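Local atomic coordinates of probable fatty acyl-CoA transferase Rv3272 (PDB entry 5YX6), a protein that probably transfers coenzyme A in fatty acid metabolism, binding fatty acyl-CoAs of varying chain length and palmitoyl-CoA with the highest affinity. Residues E101-R104 / P105-E109; T303-L306 / E307-L310; A311-T314 / A315-V319. All coordinates share one frame; numbering follows the deposited sequence.

Contact 1 (E101-R104 / P105-E109)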
# COMPACT_ATOMS: atom_id res chain seq x y z
N GLU A 101 7.27 17.52 -2.97
CA GLU A 101 6.69 18.41 -1.98
C GLU A 101 5.41 17.86 -1.32
O GLU A 101 4.58 17.27 -2.00
CB GLU A 101 6.41 19.76 -2.63
CG GLU A 101 5.68 20.73 -1.74
CD GLU A 101 4.19 20.78 -2.01
OE1 GLU A 101 3.79 20.68 -3.19
OE2 GLU A 101 3.43 20.94 -1.04
N ALA A 102 5.26 18.10 -0.02
CA ALA A 102 4.11 17.57 0.72
C ALA A 102 3.51 18.58 1.72
O ALA A 102 2.96 18.18 2.75
CB ALA A 102 4.50 16.29 1.45
N PHE A 103 3.63 19.86 1.43
CA PHE A 103 2.94 20.86 2.22
C PHE A 103 1.47 20.82 1.84
O PHE A 103 1.10 20.19 0.85
CB PHE A 103 3.50 22.27 1.99
CG PHE A 103 4.95 22.41 2.35
CD1 PHE A 103 5.40 22.09 3.62
CD2 PHE A 103 5.87 22.86 1.41
CE1 PHE A 103 6.73 22.22 3.95
CE2 PHE A 103 7.20 22.99 1.73
CZ PHE A 103 7.63 22.66 3.01
N ARG A 104 0.62 21.46 2.64
CA ARG A 104 -0.79 21.56 2.29
C ARG A 104 -0.89 22.47 1.06
O ARG A 104 -0.04 23.34 0.87
CB ARG A 104 -1.62 22.10 3.46
CG ARG A 104 -1.53 23.61 3.65
CD ARG A 104 -2.29 24.04 4.88
NE ARG A 104 -1.68 23.52 6.10
CZ ARG A 104 -2.14 23.76 7.32
NH1 ARG A 104 -3.23 24.51 7.49
NH2 ARG A 104 -1.53 23.25 8.38
N PRO A 105 -1.93 22.27 0.23
CA PRO A 105 -2.15 23.04 -1.00
C PRO A 105 -1.96 24.54 -0.85
O PRO A 105 -2.39 25.10 0.14
CB PRO A 105 -3.60 22.72 -1.35
CG PRO A 105 -3.80 21.33 -0.83
CD PRO A 105 -2.95 21.21 0.40
N GLY A 106 -1.30 25.16 -1.84
CA GLY A 106 -1.10 26.60 -1.87
C GLY A 106 0.19 27.12 -1.26
O GLY A 106 0.63 28.24 -1.56
N THR A 107 0.79 26.32 -0.39
CA THR A 107 2.00 26.72 0.32
C THR A 107 3.17 27.09 -0.59
O THR A 107 3.64 28.23 -0.54
CB THR A 107 2.45 25.59 1.25
OG1 THR A 107 1.39 25.26 2.15
CG2 THR A 107 3.67 26.02 2.05
N MET A 108 3.60 26.16 -1.43
CA MET A 108 4.76 26.36 -2.30
C MET A 108 4.58 27.54 -3.22
O MET A 108 5.54 28.22 -3.59
CB MET A 108 5.04 25.11 -3.13
CG MET A 108 5.58 23.95 -2.33
SD MET A 108 7.25 24.15 -1.65
CE MET A 108 8.26 23.51 -3.00
N GLU A 109 3.34 27.76 -3.62
CA GLU A 109 3.01 28.90 -4.46
C GLU A 109 3.27 30.21 -3.70
O GLU A 109 3.90 31.12 -4.24
CB GLU A 109 1.56 28.80 -4.93
CG GLU A 109 1.39 27.76 -6.04
CD GLU A 109 0.99 26.38 -5.51
OE1 GLU A 109 1.34 26.04 -4.36
OE2 GLU A 109 0.33 25.64 -6.26
O HOH W 1 2.35 23.36 -1.50

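Contact 2 (T303-L306 / E307-L310)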
# COMPACT_ATOMS: atom_id res chain seq x y z
N THR A 303 -18.43 -22.90 10.36
CA THR A 303 -17.36 -22.61 11.33
C THR A 303 -17.57 -23.42 12.60
O THR A 303 -16.61 -23.81 13.27
CB THR A 303 -17.25 -21.09 11.66
OG1 THR A 303 -17.16 -20.91 13.09
CG2 THR A 303 -18.42 -20.33 11.12
N ALA A 304 -18.84 -23.65 12.94
CA ALA A 304 -19.17 -24.46 14.10
C ALA A 304 -18.68 -25.90 13.93
O ALA A 304 -18.04 -26.46 14.83
CB ALA A 304 -20.66 -24.46 14.33
N GLU A 305 -18.96 -26.47 12.77
CA GLU A 305 -18.54 -27.85 12.49
C GLU A 305 -17.02 -27.96 12.44
O GLU A 305 -16.45 -28.90 12.97
CB GLU A 305 -19.17 -28.34 11.18
CG GLU A 305 -20.70 -28.42 11.23
CD GLU A 305 -21.24 -29.52 12.14
OE1 GLU A 305 -20.47 -30.42 12.55
OE2 GLU A 305 -22.46 -29.49 12.45
N LEU A 306 -16.36 -26.97 11.82
CA LEU A 306 -14.91 -27.00 11.70
C LEU A 306 -14.25 -26.91 13.07
O LEU A 306 -13.31 -27.65 13.37
CB LEU A 306 -14.42 -25.87 10.80
CG LEU A 306 -14.87 -25.98 9.33
CD1 LEU A 306 -14.43 -24.78 8.51
CD2 LEU A 306 -14.36 -27.28 8.72
N GLU A 307 -14.75 -26.02 13.92
CA GLU A 307 -14.12 -25.82 15.22
C GLU A 307 -14.34 -27.03 16.14
O GLU A 307 -13.45 -27.37 16.93
CB GLU A 307 -14.63 -24.53 15.86
CG GLU A 307 -14.15 -23.27 15.10
CD GLU A 307 -14.45 -21.95 15.81
OE1 GLU A 307 -15.51 -21.83 16.45
OE2 GLU A 307 -13.61 -21.02 15.71
N LEU A 308 -15.49 -27.70 16.03
CA LEU A 308 -15.67 -28.99 16.71
C LEU A 308 -14.54 -29.95 16.34
O LEU A 308 -13.95 -30.60 17.20
CB LEU A 308 -17.03 -29.61 16.39
CG LEU A 308 -18.22 -28.98 17.13
CD1 LEU A 308 -19.54 -29.56 16.65
CD2 LEU A 308 -18.08 -29.13 18.64
N ALA A 309 -14.21 -30.00 15.05
CA ALA A 309 -13.16 -30.90 14.57
C ALA A 309 -11.76 -30.41 14.91
O ALA A 309 -10.89 -31.21 15.25
CB ALA A 309 -13.30 -31.10 13.07
N LEU A 310 -11.53 -29.10 14.83
CA LEU A 310 -10.20 -28.53 15.07
C LEU A 310 -9.79 -28.59 16.54
O LEU A 310 -8.62 -28.38 16.87
CB LEU A 310 -10.14 -27.09 14.56
CG LEU A 310 -10.23 -26.98 13.05
CD1 LEU A 310 -10.53 -25.56 12.63
CD2 LEU A 310 -8.95 -27.48 12.41

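Contact 3 (A311-T314 / A315-V319)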
# COMPACT_ATOMS: atom_id res chain seq x y z
N ALA A 311 -10.74 -28.90 17.41
CA ALA A 311 -10.48 -28.98 18.84
C ALA A 311 -9.47 -30.08 19.23
O ALA A 311 -8.92 -30.03 20.33
CB ALA A 311 -11.78 -29.18 19.59
N SER A 312 -9.21 -31.04 18.34
CA SER A 312 -8.36 -32.19 18.69
C SER A 312 -6.85 -31.92 18.66
O SER A 312 -6.06 -32.75 19.13
CB SER A 312 -8.64 -33.36 17.73
OG SER A 312 -10.03 -33.54 17.51
N LYS A 313 -6.44 -30.78 18.12
CA LYS A 313 -5.03 -30.43 18.03
C LYS A 313 -4.79 -28.94 18.29
O LYS A 313 -5.71 -28.13 18.15
CB LYS A 313 -4.48 -30.79 16.64
CG LYS A 313 -4.43 -32.27 16.30
CD LYS A 313 -4.21 -32.46 14.80
CE LYS A 313 -3.55 -33.80 14.46
NZ LYS A 313 -4.36 -34.95 14.92
N THR A 314 -3.57 -28.60 18.68
CA THR A 314 -3.15 -27.21 18.75
C THR A 314 -3.04 -26.61 17.35
O THR A 314 -2.89 -27.34 16.37
CB THR A 314 -1.79 -27.05 19.46
OG1 THR A 314 -0.75 -27.55 18.61
CG2 THR A 314 -1.79 -27.80 20.77
N ALA A 315 -3.13 -25.29 17.26
CA ALA A 315 -3.05 -24.60 15.97
C ALA A 315 -1.72 -24.87 15.27
O ALA A 315 -1.67 -25.02 14.06
CB ALA A 315 -3.28 -23.11 16.15
N THR A 316 -0.63 -24.90 16.04
CA THR A 316 0.68 -25.20 15.46
C THR A 316 0.67 -26.57 14.78
O THR A 316 1.21 -26.74 13.69
CB THR A 316 1.79 -25.16 16.53
OG1 THR A 316 1.90 -23.84 17.05
CG2 THR A 316 3.13 -25.54 15.92
N GLU A 317 0.05 -27.54 15.44
CA GLU A 317 -0.05 -28.89 14.87
C GLU A 317 -0.88 -28.89 13.59
O GLU A 317 -0.51 -29.52 12.61
CB GLU A 317 -0.63 -29.86 15.89
CG GLU A 317 0.33 -30.18 17.03
CD GLU A 317 -0.38 -30.81 18.23
OE1 GLU A 317 -1.64 -30.78 18.29
OE2 GLU A 317 0.33 -31.34 19.12
N TRP A 318 -2.02 -28.20 13.61
CA TRP A 318 -2.85 -28.12 12.41
C TRP A 318 -2.12 -27.40 11.27
O TRP A 318 -2.28 -27.78 10.10
CB TRP A 318 -4.17 -27.42 12.70
CG TRP A 318 -5.16 -28.22 13.48
CD1 TRP A 318 -5.71 -27.90 14.69
CD2 TRP A 318 -5.76 -29.46 13.09
NE1 TRP A 318 -6.60 -28.86 15.08
CE2 TRP A 318 -6.65 -29.83 14.12
CE3 TRP A 318 -5.63 -30.29 11.97
CZ2 TRP A 318 -7.41 -31.00 14.06
CZ3 TRP A 318 -6.38 -31.45 11.92
CH2 TRP A 318 -7.26 -31.80 12.95
N VAL A 319 -1.34 -26.37 11.60
CA VAL A 319 -0.62 -25.62 10.57
C VAL A 319 0.39 -26.53 9.88
O VAL A 319 0.44 -26.60 8.64
CB VAL A 319 0.13 -24.40 11.16
CG1 VAL A 319 1.22 -23.94 10.19
CG2 VAL A 319 -0.84 -23.25 11.47

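Contact 1 (E101-R104 / P105-E109)
Phe103 holds CG anti to its own carbonyl carbon (chi1 -61°), and Met108 does likewise before its chain bends at chi2; together these torsions bring the sulfur to the rim of the phenyl ring. Met108 SD lies 3.6 Å from Phe103 CE2 and 4.7 Å from the ring centroid, 89° off the ring normal, the geometry of an edge-on Met-aromatic contact. The thioether chain also slides past Glu101 in the opposite direction, with Met108 CG 3.3 Å from Glu101 CG. Thr107 crosses Phe103 at about a right angle, CB to CB 3.6 Å.

The carbonyl of Arg104 gathers the polar contacts. Thr107 OG1 donates to Arg104 O over 2.7 Å, tilted out of the carbonyl plane, and Thr107 N adds a weak bond of 3.3 Å to Arg104 O. A water accepts from Met108 N at 3.1 Å and has at most weak bonds to Glu101 OE2 and Arg104 O. The main partner of Glu101 is Arg129 of strand 126-131, which also forms a salt bridge with Glu109 and so probably offsets the like charges of the two carboxylates.

That weak amide bond closes a type II turn with Pro105 and Gly106 at its centre. The positive phi of Gly106, 92°, suits the third position, and Gly106 is also the N-cap. The turn is a strand-to-helix connection in the Rossmann-fold domain, leading from parallel strand 98-101 into helix 107-110.

Contact 2 (T303-L306 / E307-L310)
Glu307 N donates to Thr303 O over 3.0 Å, the first of four consecutive i to i+4 bonds that mark 303-310 as the last two turns of alpha-helix 299-310. The next is Leu308 N to Ala304 O at 3.1 Å, followed by Ala309 N to Glu305 O at 3.2 Å. Leu310 N to Leu306 O, at 2.7 Å, is the shortest of the set. N-H...O angles between 150° and 164° support each assignment. All four amides of 307-310 therefore have a carbonyl partner one turn back.

The last carbonyls of the helix are met from beyond it: Leu310 O takes the indole N-H of Trp318, and Ala309 O receives a weak bond from Ser312 OG.

Among the acidic side chains, Glu307 lies beside Thr303 and points the same way. Its CG, anti to the carbonyl carbon (chi1 -68°), passes 3.1 Å from Thr303 O, and the extended chain carries OE2 to the backbone N of Arg255, its principal partner. Glu305 leaves the helix on another side: OE1 makes a salt bridge with Arg280, while OE2 has a long, weak ion pair with Arg288.

One face of the helix rests on strand 253-255, where Thr303, Leu306, Glu307 and Leu310 all touch Phe254. The apolar part of that face is formed by Leu306 and Leu310: Leu306 CB and Leu310 CD1 are 4.3 Å apart, and Leu310 CG lies 3.2 Å from Leu306 O.

Contact 3 (A311-T314 / A315-V319)
Thr314 and Glu317 form a capping box at the start of helix 315-324, with bonds running both ways between backbone and side chain. Glu317 N donates to Thr314 OG1 over 3.3 Å, and Thr314 N returns a bond of 2.9 Å to Glu317 OE1. The carboxylate oxygen is met from above its own plane, 43° out of it. Thr314 OG1 stands between its backbone N and carbonyl carbon (chi1 71°), which turns the hydroxyl to the first turn of the helix. The regular helical pattern then begins with Trp318 N to Thr314 O at 3.0 Å.

The tightly packed part is Lys313 lying over Trp318. The two side chains cross at about a right angle, and the aliphatic portion of the lysine lies over one indole face. Its CD sits 3.4 Å from the centroid of the six-membered ring, only 5° off the normal, a clear CH-pi contact. Nearer the backbone, Lys313 CB is 3.3 Å from Trp318 NE1. The indole is otherwise buried among Thr256, Ile261 and Ile278, and the partner of its N-H is Leu310 O.

Toward solvent the contact thins out. Beyond CD the lysine bends away, so that NZ lies 5.2 Å from the six-membered ring centroid, at most a weak cation-pi attraction. Thr316 stands at the exposed margin; Glu317 is exposed too, but the capping box holds it. Lys313 NZ makes no salt bridge with Glu317 either: it remains 6.0 Å from Glu317 OE1, whereas Lys313 CB approaches that same OE1 to 3.3 Å.

In the fold
From the N terminus, the chain first reaches contact 1, a turn between strand 98-101 and helix 107-110 beside the parallel sheet. It closes locally, long before contact 2 opens, so neither nests within nor crosses the other. Contacts 2 and 3 lie on the opposite side of the chain's centre, and contact 1 is about 55 Å and about 54 Å from them, centre to centre. Those two are sequential neighbours with centres about 12 Å apart: helix 299-310 ends where the loop of contact 3 starts. Trp318 reaches back across that loop to the end of the first helix, tying helices 299-310 and 315-324 to each other alongside strands 253-255 and 260-264.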